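Side-chain contact in ankyrin-repeat protein (Cryptosporidium parvum, PDB 2W4S), which probably binds RNA through a helical domain of the kind found in PHAX, the transport factor for small nuclear and small nucleolar RNAs: residues 30-35 and 84-89. Sequence-based numbering, arbitrary orientation.
Sequences IKTIGS and IQEWNY
Thr-32 and Glu-86 bring two helices together at a steep angle: the axes of 30-35 and 84-89 pass 10.5 Å apart, their N-to-C directions 109° apart, and the two CA atoms of this pair lie 7.0 Å from each other. No hydrogen bond spans the two segments; the crossing illustrates a contact made by van der Waals touches, here of Thr-32 and Lys-31 with Glu-86 and Tyr-89, and Thr-32 is the residue most covered. The two branches of Thr-32 divide the work. Its methyl, placed anti to the backbone N (chi1 of OG1 -54°), is laid across the Glu-86 side chain at a slant, with CG2 of Thr-32 3.7 Å from CB and 3.6 Å from CD of Glu-86. The methyl thus touches CB and CG as well as the carboxylate. The hydroxyl branch turns to Tyr-89, where OG1 of Thr-32 sits near the ring plane, at the edge, 3.7 Å from CD2 of Tyr-89. Across this contact OG1 meets ring carbons; its hydrogen bond runs to the carbonyl O of Arg-28, one turn earlier in its own helix. Tyr-89 holds CG anti to its own N (chi1 164°), which sends the ring past the threonine to the lysine beyond. There the two side chains cross nearly perpendicularly, Lys-31 CD coming 3.4 Å from OH of Tyr-89. The ammonium is directed to another partner: NZ of Lys-31 stays 4.2 Å from OH of Tyr-89 and forms a salt bridge with Glu-24. Tyr-89 also touches Arg-28, extending its contact along the same helix. The contact thus joins helix 84-91, the last in the model, to the long helix 24-50 at the surface, a roughly perpendicular helix crossing within the all-helical PHAX-type RNA-binding domain.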
loop_
_atom_site.group_PDB
_atom_site.type_symbol
_atom_site.label_atom_id
_atom_site.label_comp_id
_atom_site.label_asym_id
_atom_site.label_seq_id
_atom_site.Cartn_x
_atom_site.Cartn_y
_atom_site.Cartn_z
ATOM N N ILE C 30 -1.353 13.206 4.928
ATOM C CA ILE C 30 -2.777 12.835 4.851
ATOM C C ILE C 30 -3.694 13.998 5.240
ATOM O O ILE C 30 -4.673 14.276 4.534
ATOM C CB ILE C 30 -3.081 11.583 5.692
ATOM C CG1 ILE C 30 -2.502 10.343 4.995
ATOM C CG2 ILE C 30 -4.577 11.420 5.929
ATOM C CD1 ILE C 30 -2.354 9.139 5.893
ATOM N N LYS C 31 -3.357 14.684 6.338
ATOM C CA LYS C 31 -4.111 15.854 6.790
ATOM C C LYS C 31 -4.134 16.943 5.722
ATOM O O LYS C 31 -5.149 17.627 5.546
ATOM C CB LYS C 31 -3.541 16.416 8.101
ATOM C CG LYS C 31 -4.104 15.758 9.362
ATOM C CD LYS C 31 -3.368 16.198 10.647
ATOM C CE LYS C 31 -3.357 15.043 11.689
ATOM N NZ LYS C 31 -2.225 15.152 12.677
ATOM N N THR C 32 -3.028 17.089 4.998
ATOM C CA THR C 32 -2.912 18.099 3.946
ATOM C C THR C 32 -3.509 17.730 2.567
ATOM O O THR C 32 -4.313 18.504 2.015
ATOM C CB THR C 32 -1.459 18.514 3.769
ATOM O OG1 THR C 32 -0.935 18.917 5.040
ATOM C CG2 THR C 32 -1.354 19.669 2.776
ATOM N N ILE C 33 -3.110 16.591 1.982
ATOM C CA ILE C 33 -3.648 16.236 0.647
ATOM C C ILE C 33 -4.806 15.217 0.630
ATOM O O ILE C 33 -5.351 14.955 -0.440
ATOM C CB ILE C 33 -2.539 15.828 -0.357
ATOM C CG1 ILE C 33 -1.873 14.495 0.052
ATOM C CG2 ILE C 33 -1.501 16.956 -0.494
ATOM C CD1 ILE C 33 -0.597 14.172 -0.719
ATOM N N GLY C 34 -5.190 14.671 1.792
ATOM C CA GLY C 34 -6.234 13.624 1.852
ATOM C C GLY C 34 -5.703 12.195 1.639
ATOM O O GLY C 34 -4.631 12.002 1.046
ATOM N N SER C 35 -6.434 11.187 2.117
ATOM C CA SER C 35 -5.948 9.804 2.026
ATOM C C SER C 35 -5.895 9.304 0.588
ATOM O O SER C 35 -5.036 8.498 0.232
ATOM C CB SER C 35 -6.745 8.844 2.920
ATOM O OG SER C 35 -8.093 8.795 2.539
ATOM N N ILE C 84 3.596 26.363 -0.285
ATOM C CA ILE C 84 4.844 26.415 0.492
ATOM C C ILE C 84 4.550 26.284 1.982
ATOM O O ILE C 84 5.182 25.489 2.653
ATOM C CB ILE C 84 5.683 27.702 0.268
ATOM C CG1 ILE C 84 6.211 27.800 -1.168
ATOM C CG2 ILE C 84 6.837 27.757 1.244
ATOM C CD1 ILE C 84 7.064 26.637 -1.613
ATOM N N GLN C 85 3.590 27.049 2.484
ATOM C CA GLN C 85 3.108 26.883 3.855
ATOM C C GLN C 85 2.752 25.428 4.191
ATOM O O GLN C 85 3.153 24.931 5.237
ATOM C CB GLN C 85 1.919 27.787 4.119
ATOM C CG GLN C 85 2.244 28.994 4.979
ATOM C CD GLN C 85 3.368 29.885 4.417
ATOM O OE1 GLN C 85 4.535 29.738 4.806
ATOM N NE2 GLN C 85 3.014 30.822 3.518
ATOM N N GLU C 86 2.018 24.746 3.311
ATOM C CA GLU C 86 1.687 23.355 3.562
ATOM C C GLU C 86 2.921 22.451 3.579
ATOM O O GLU C 86 2.993 21.496 4.341
ATOM C CB GLU C 86 0.637 22.838 2.576
ATOM C CG GLU C 86 -0.735 23.432 2.819
ATOM C CD GLU C 86 -1.735 23.097 1.730
ATOM O OE1 GLU C 86 -1.356 22.667 0.631
ATOM O OE2 GLU C 86 -2.935 23.252 1.986
ATOM N N TRP C 87 3.900 22.769 2.749
ATOM C CA TRP C 87 5.125 21.983 2.699
ATOM C C TRP C 87 5.937 22.103 3.999
ATOM O O TRP C 87 6.550 21.149 4.451
ATOM C CB TRP C 87 5.914 22.393 1.458
ATOM C CG TRP C 87 7.362 21.957 1.347
ATOM C CD1 TRP C 87 8.456 22.759 1.488
ATOM C CD2 TRP C 87 7.862 20.645 1.032
ATOM N NE1 TRP C 87 9.600 22.042 1.284
ATOM C CE2 TRP C 87 9.277 20.738 1.009
ATOM C CE3 TRP C 87 7.259 19.411 0.747
ATOM C CZ2 TRP C 87 10.117 19.631 0.712
ATOM C CZ3 TRP C 87 8.102 18.285 0.436
ATOM C CH2 TRP C 87 9.509 18.410 0.431
ATOM N N ASN C 88 5.929 23.285 4.584
ATOM C CA ASN C 88 6.578 23.536 5.842
ATOM C C ASN C 88 5.868 22.851 7.009
ATOM O O ASN C 88 6.537 22.353 7.913
ATOM C CB ASN C 88 6.704 25.042 6.074
ATOM C CG ASN C 88 7.933 25.628 5.408
ATOM O OD1 ASN C 88 8.925 25.895 6.077
ATOM N ND2 ASN C 88 7.889 25.813 4.085
ATOM N N TYR C 89 4.533 22.814 6.993
ATOM C CA TYR C 89 3.780 22.131 8.043
ATOM C C TYR C 89 4.141 20.648 8.047
ATOM O O TYR C 89 4.447 20.096 9.111
ATOM C CB TYR C 89 2.266 22.343 7.896
ATOM C CG TYR C 89 1.398 21.386 8.703
ATOM C CD1 TYR C 89 1.264 21.509 10.101
ATOM C CD2 TYR C 89 0.699 20.346 8.069
ATOM C CE1 TYR C 89 0.446 20.618 10.846
ATOM C CE2 TYR C 89 -0.126 19.448 8.803
ATOM C CZ TYR C 89 -0.243 19.597 10.181
ATOM O OH TYR C 89 -1.032 18.706 10.878
#